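Local structure of cytosolic IMP-GMP specific 5'-nucleotidase (Legionella pneumophila subsp. pneumophila, 4OHF) at the interface of chains A and B. The protein hydrolyses selected nucleoside 5'-monophosphates such as IMP and GMP in the cytosol, binding magnesium and responding to allosteric regulation and substrate activation. Coordinates in Å, arbitrary orientation; residue numbers count along the deposited sequence, not the author numbering. Chains: chain A/B, Cytosolic IMP-GMP specific 5'-nucleotidase.

Contact 1: the interface of chains A and B. Residues chain A 359, 363, 366; chain B 3-4, 439.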
# COMPACT_ATOMS: atom_id res chain seq x y z
N VAL A 359 -24.18 -39.63 16.12
CA VAL A 359 -25.11 -38.73 15.46
C VAL A 359 -26.33 -39.47 14.95
O VAL A 359 -27.43 -38.93 14.99
CB VAL A 359 -24.43 -37.95 14.30
CG1 VAL A 359 -23.28 -37.11 14.84
CG2 VAL A 359 -23.94 -38.89 13.24
N THR A 363 -29.73 -38.34 16.06
CA THR A 363 -30.60 -37.91 14.97
C THR A 363 -31.82 -38.84 14.91
O THR A 363 -32.82 -38.53 14.26
CB THR A 363 -29.85 -37.95 13.60
OG1 THR A 363 -30.36 -36.94 12.73
CG2 THR A 363 -30.02 -39.31 12.93
N ILE A 366 -34.93 -37.75 17.24
CA ILE A 366 -35.73 -36.62 16.76
C ILE A 366 -36.80 -37.15 15.79
O ILE A 366 -37.86 -36.53 15.62
CB ILE A 366 -34.85 -35.57 16.04
CG1 ILE A 366 -33.66 -35.18 16.93
CG2 ILE A 366 -35.68 -34.32 15.71
CD1 ILE A 366 -32.68 -34.23 16.27
N THR B 3 -26.69 -38.03 6.82
CA THR B 3 -25.44 -38.31 7.52
C THR B 3 -24.98 -37.20 8.49
O THR B 3 -24.29 -37.49 9.47
CB THR B 3 -24.30 -38.53 6.52
OG1 THR B 3 -24.11 -37.33 5.76
CG2 THR B 3 -24.65 -39.65 5.56
N HIS B 4 -25.35 -35.95 8.21
CA HIS B 4 -24.97 -34.82 9.06
C HIS B 4 -23.46 -34.74 9.30
O HIS B 4 -23.00 -34.57 10.42
CB HIS B 4 -25.69 -34.91 10.42
CG HIS B 4 -27.13 -34.49 10.39
ND1 HIS B 4 -27.53 -33.22 10.05
CD2 HIS B 4 -28.26 -35.17 10.72
CE1 HIS B 4 -28.85 -33.12 10.16
NE2 HIS B 4 -29.31 -34.29 10.57
N GLU B 439 -26.16 -31.59 15.56
CA GLU B 439 -26.54 -32.99 15.75
C GLU B 439 -25.37 -33.75 16.39
O GLU B 439 -25.50 -34.91 16.78
CB GLU B 439 -26.87 -33.61 14.39
CG GLU B 439 -28.02 -34.57 14.43
CD GLU B 439 -29.35 -33.85 14.56
OE1 GLU B 439 -29.87 -33.37 13.52
OE2 GLU B 439 -29.86 -33.74 15.69
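A:Thr363 and A:Val359, in the last turns of helix 327-364, and A:Ile366 just beyond it meet B:Glu439 and the N-terminal segment of chain B, a worked case of a helix end received by loops. The van der Waals contacts come first. CB of A:Thr363 lies 3.9 Å from CG of B:Glu439, and CG1 of A:Val359 approaches the backbone O of B:Glu439 at 3.7 Å. The other methyl of A:Val359, CG2, faces the carbonyl O of B:Thr3 at 4.0 Å. A:Ile366 and B:Glu439 arrive from opposite directions; a bend at chi2 (74°) turns the carboxylate of B:Glu439 to lie next to OG1 of A:Thr363 and CD1 of the isoleucine, where the shortest separation is doubtful at this resolution. The polar hydroxyl OG1 of A:Thr363 stands beside the imidazole of B:His4, 3.4 Å from its carbon CD2, as a packing contact in which the two side chains cross obliquely. Within chain B, CG of B:Glu439 lies 3.7 Å above the imidazole plane of B:His4, offset towards the rim. One loop residue thus packs on another while both face the helix. The patch probably helps seat the far end of the chain A helix on chain B.

Contact 2: the interface of chains A and B. Residues chain A 327, 330-331, 334, 410-411; chain B 453, 455-456.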
# COMPACT_ATOMS: atom_id res chain seq x y z
N LEU A 327 15.33 -32.49 4.39
CA LEU A 327 14.45 -33.61 4.09
C LEU A 327 15.00 -34.94 4.59
O LEU A 327 14.24 -35.79 5.06
CB LEU A 327 14.18 -33.73 2.59
CG LEU A 327 13.01 -32.95 2.03
CD1 LEU A 327 12.88 -33.29 0.56
CD2 LEU A 327 11.74 -33.29 2.76
N GLU A 330 14.09 -35.36 8.14
CA GLU A 330 12.64 -35.38 8.26
C GLU A 330 12.08 -36.72 7.81
O GLU A 330 11.25 -37.29 8.50
CB GLU A 330 12.00 -34.27 7.42
CG GLU A 330 12.00 -32.89 8.05
CD GLU A 330 10.70 -32.57 8.76
OE1 GLU A 330 9.62 -32.94 8.24
OE2 GLU A 330 10.75 -31.91 9.82
N ILE A 331 12.54 -37.22 6.66
CA ILE A 331 12.04 -38.49 6.15
C ILE A 331 12.39 -39.61 7.12
O ILE A 331 11.51 -40.31 7.64
CB ILE A 331 12.63 -38.83 4.75
CG1 ILE A 331 12.47 -37.65 3.79
CG2 ILE A 331 11.92 -40.03 4.15
CD1 ILE A 331 11.09 -37.11 3.69
N GLN A 334 10.32 -39.71 10.06
CA GLN A 334 8.94 -40.09 9.80
C GLN A 334 8.86 -41.60 9.57
O GLN A 334 7.88 -42.25 9.93
CB GLN A 334 8.42 -39.31 8.59
CG GLN A 334 8.41 -37.79 8.85
CD GLN A 334 7.61 -37.00 7.84
OE1 GLN A 334 7.30 -35.82 8.06
NE2 GLN A 334 7.26 -37.65 6.72
N PHE A 410 8.02 -29.37 8.24
CA PHE A 410 6.87 -29.24 7.35
C PHE A 410 5.51 -29.22 8.07
O PHE A 410 4.48 -28.97 7.44
CB PHE A 410 6.89 -30.39 6.33
CG PHE A 410 7.97 -30.27 5.29
CD1 PHE A 410 7.71 -29.70 4.04
CD2 PHE A 410 9.26 -30.73 5.55
CE1 PHE A 410 8.71 -29.60 3.07
CE2 PHE A 410 10.27 -30.63 4.58
CZ PHE A 410 9.99 -30.06 3.34
N ARG A 411 5.51 -29.47 9.37
CA ARG A 411 4.27 -29.47 10.13
C ARG A 411 4.27 -28.49 11.29
O ARG A 411 5.22 -28.45 12.07
CB ARG A 411 3.98 -30.86 10.67
CG ARG A 411 2.75 -31.51 10.08
CD ARG A 411 3.11 -31.95 8.70
NE ARG A 411 2.08 -32.69 8.07
CZ ARG A 411 2.04 -33.93 7.58
NH1 ARG A 411 0.88 -34.25 7.05
NH2 ARG A 411 3.04 -34.82 7.59
N LEU B 453 1.70 -34.87 2.72
CA LEU B 453 2.61 -34.07 1.92
C LEU B 453 3.25 -34.97 0.87
O LEU B 453 3.40 -36.17 1.11
CB LEU B 453 3.69 -33.48 2.82
CG LEU B 453 3.21 -32.48 3.86
CD1 LEU B 453 4.33 -32.18 4.85
CD2 LEU B 453 2.76 -31.22 3.15
N HIS B 455 6.11 -35.69 0.17
CA HIS B 455 7.19 -36.55 0.65
C HIS B 455 6.71 -37.54 1.72
O HIS B 455 7.47 -38.41 2.14
CB HIS B 455 8.39 -35.73 1.18
CG HIS B 455 8.08 -34.87 2.36
ND1 HIS B 455 7.46 -33.64 2.25
CD2 HIS B 455 8.31 -35.05 3.68
CE1 HIS B 455 7.33 -33.10 3.45
NE2 HIS B 455 7.84 -33.94 4.34
N ASP B 456 5.45 -37.42 2.13
CA ASP B 456 4.86 -38.32 3.12
C ASP B 456 4.59 -39.70 2.54
O ASP B 456 4.10 -39.83 1.42
CB ASP B 456 3.53 -37.79 3.65
CG ASP B 456 3.70 -36.74 4.70
OD1 ASP B 456 4.72 -36.79 5.41
OD2 ASP B 456 2.81 -35.87 4.83
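B:His455, wedged between A:Phe410 and helix 327-364 of chain A, illustrates how one side chain can join two elements of a partner. At the base, CB lies 3.9 Å from CD1 of A:Ile331. A chi1 of 63°, with CG between the backbone N and the carbonyl carbon, directs the imidazole towards the A:Phe410 ring. CG itself comes within 4.0 Å of CD2 of A:Leu327, a methyl set over one face of the imidazole towards its rim. Ring atom CD2 takes the closer methyl, CD1 of A:Ile331, at 3.5 Å. The far edge then points at the phenyl face: CE1 sits over the centre of the A:Phe410 ring, 3.4 Å from its CG, and NE2 leans towards CD2 of that ring. Beside this wedge, B:Leu453 places CD1 3.5 Å from CB of A:Phe410 and against one face of the A:Arg411 guanidinium. Polar links complete the patch at B:Asp456. Its OD1 accepts a hydrogen bond from NE2 of A:Gln334 (3.0 Å), 26° out of the amide plane, while OD2 forms a salt bridge to NH2 of A:Arg411 (3.0 Å). OD2 also accepts a hydrogen bond from the backbone N of B:Leu453, which probably braces the loop. The site probably anchors the C-terminal segment of chain B on chain A.

Contact 3: the interface of chains A and B. Residues chain A 15, 441, 443; chain B 358-359, 362-363, 366.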
# COMPACT_ATOMS: atom_id res chain seq x y z
N ARG A 15 11.10 -33.27 -20.82
CA ARG A 15 11.35 -33.28 -22.25
C ARG A 15 11.20 -31.87 -22.80
O ARG A 15 11.87 -31.50 -23.77
CB ARG A 15 10.38 -34.22 -22.99
CG ARG A 15 10.65 -35.72 -22.80
CD ARG A 15 10.07 -36.53 -23.97
NE ARG A 15 9.55 -37.84 -23.57
CZ ARG A 15 8.51 -38.02 -22.74
NH1 ARG A 15 8.09 -39.25 -22.43
NH2 ARG A 15 7.88 -36.98 -22.21
N SER A 441 15.89 -39.93 -15.45
CA SER A 441 16.08 -39.79 -16.88
C SER A 441 15.78 -38.37 -17.33
O SER A 441 14.79 -37.79 -16.90
CB SER A 441 15.15 -40.73 -17.62
OG SER A 441 14.95 -40.27 -18.94
N MET A 443 14.46 -37.34 -19.77
CA MET A 443 13.19 -37.24 -20.47
C MET A 443 12.04 -37.75 -19.62
O MET A 443 11.02 -38.20 -20.14
CB MET A 443 13.23 -37.98 -21.82
CG MET A 443 13.85 -39.37 -21.83
SD MET A 443 13.69 -40.21 -23.46
CE MET A 443 14.29 -38.88 -24.58
N TYR B 358 8.17 -47.00 -20.46
CA TYR B 358 8.51 -46.32 -21.71
C TYR B 358 9.69 -45.36 -21.54
O TYR B 358 10.61 -45.34 -22.34
CB TYR B 358 7.29 -45.56 -22.23
CG TYR B 358 7.56 -44.73 -23.47
CD1 TYR B 358 7.52 -45.30 -24.74
CD2 TYR B 358 7.88 -43.38 -23.37
CE1 TYR B 358 7.81 -44.54 -25.88
CE2 TYR B 358 8.18 -42.61 -24.49
CZ TYR B 358 8.14 -43.19 -25.74
OH TYR B 358 8.43 -42.43 -26.85
N VAL B 359 9.64 -44.53 -20.50
CA VAL B 359 10.72 -43.58 -20.22
C VAL B 359 12.06 -44.32 -20.10
O VAL B 359 13.04 -43.99 -20.77
CB VAL B 359 10.45 -42.80 -18.89
CG1 VAL B 359 11.70 -42.04 -18.45
CG2 VAL B 359 9.31 -41.83 -19.10
N CYS B 362 13.35 -46.02 -23.33
CA CYS B 362 13.90 -45.03 -24.25
C CYS B 362 15.28 -44.52 -23.82
O CYS B 362 16.18 -44.36 -24.65
CB CYS B 362 12.95 -43.85 -24.40
SG CYS B 362 11.51 -44.19 -25.45
N THR B 363 15.45 -44.28 -22.53
CA THR B 363 16.74 -43.80 -22.04
C THR B 363 17.77 -44.95 -22.08
O THR B 363 18.98 -44.71 -22.13
CB THR B 363 16.63 -43.22 -20.62
OG1 THR B 363 16.54 -44.27 -19.66
CG2 THR B 363 15.37 -42.38 -20.52
N ILE B 366 19.07 -45.08 -25.58
CA ILE B 366 19.94 -43.95 -25.82
C ILE B 366 21.22 -44.08 -25.00
O ILE B 366 22.32 -43.87 -25.50
CB ILE B 366 19.21 -42.64 -25.48
CG1 ILE B 366 18.01 -42.49 -26.42
CG2 ILE B 366 20.16 -41.46 -25.59
CD1 ILE B 366 17.05 -41.36 -26.07
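A loop-on-helix interface joins A:Ser441 and A:Met443 to B:Thr363 and its neighbours on helix 338-367, and it probably helps hold two subunits of this HAD-type nucleotidase together in the four-copy assembly. The helix offers a stripe of small and aliphatic groups, and A:Met443 runs along it. CG of the methionine lies 3.6 Å from the methyl CG2 of B:Thr363, the two side chains sliding past each other in opposite directions. Further out, SD meets CB of B:Cys362 at 3.8 Å. A bend at chi3 (49°) then turns the terminal methyl CE towards CD1 of B:Ile366, and these two tips meet at 4.0 Å. A:Ser441 fills the next part of the stripe: its CB packs 3.8 Å from CG1 of B:Val359 and also touches B:Thr363, although the very short approach of its hydroxyl to that threonine is doubtful. Within the loop, the same hydroxyl OG accepts a hydrogen bond from the backbone N of A:Met443 (3.1 Å), which ties the two contact residues together. A:Arg15 flanks the stripe, with its guanidinium face over the backbone O of A:Met443 and NH1 3.9 Å from CE2 of B:Tyr358. The side chains of A:Arg15 and B:Tyr358 cross at a slant, with the guanidinium and ring planes 48° apart, while SG of B:Cys362 lies above a face of the same ring, offset towards its rim.

Contacts 1 and 3 use the same stretch of the protein with the chains exchanged: residues 359, 363 and 366 come from chain A in contact 1 and from chain B in contact 3, against loops that include residue 439 or 441. Their partners differ, and so do the first torsions of residues 359 and 363, while that of 366 is nearly kept, in keeping with an inexact two-fold. Contact 2 uses the start of the helix 327-364 whose end serves contact 1. Between C-alpha centres, contact 2 lies about 37 Å from contact 1 and about 29 Å from contact 3, and contacts 1 and 3 about 55 Å apart, which suggests that the long helices spread the subunit pairing over a wide area.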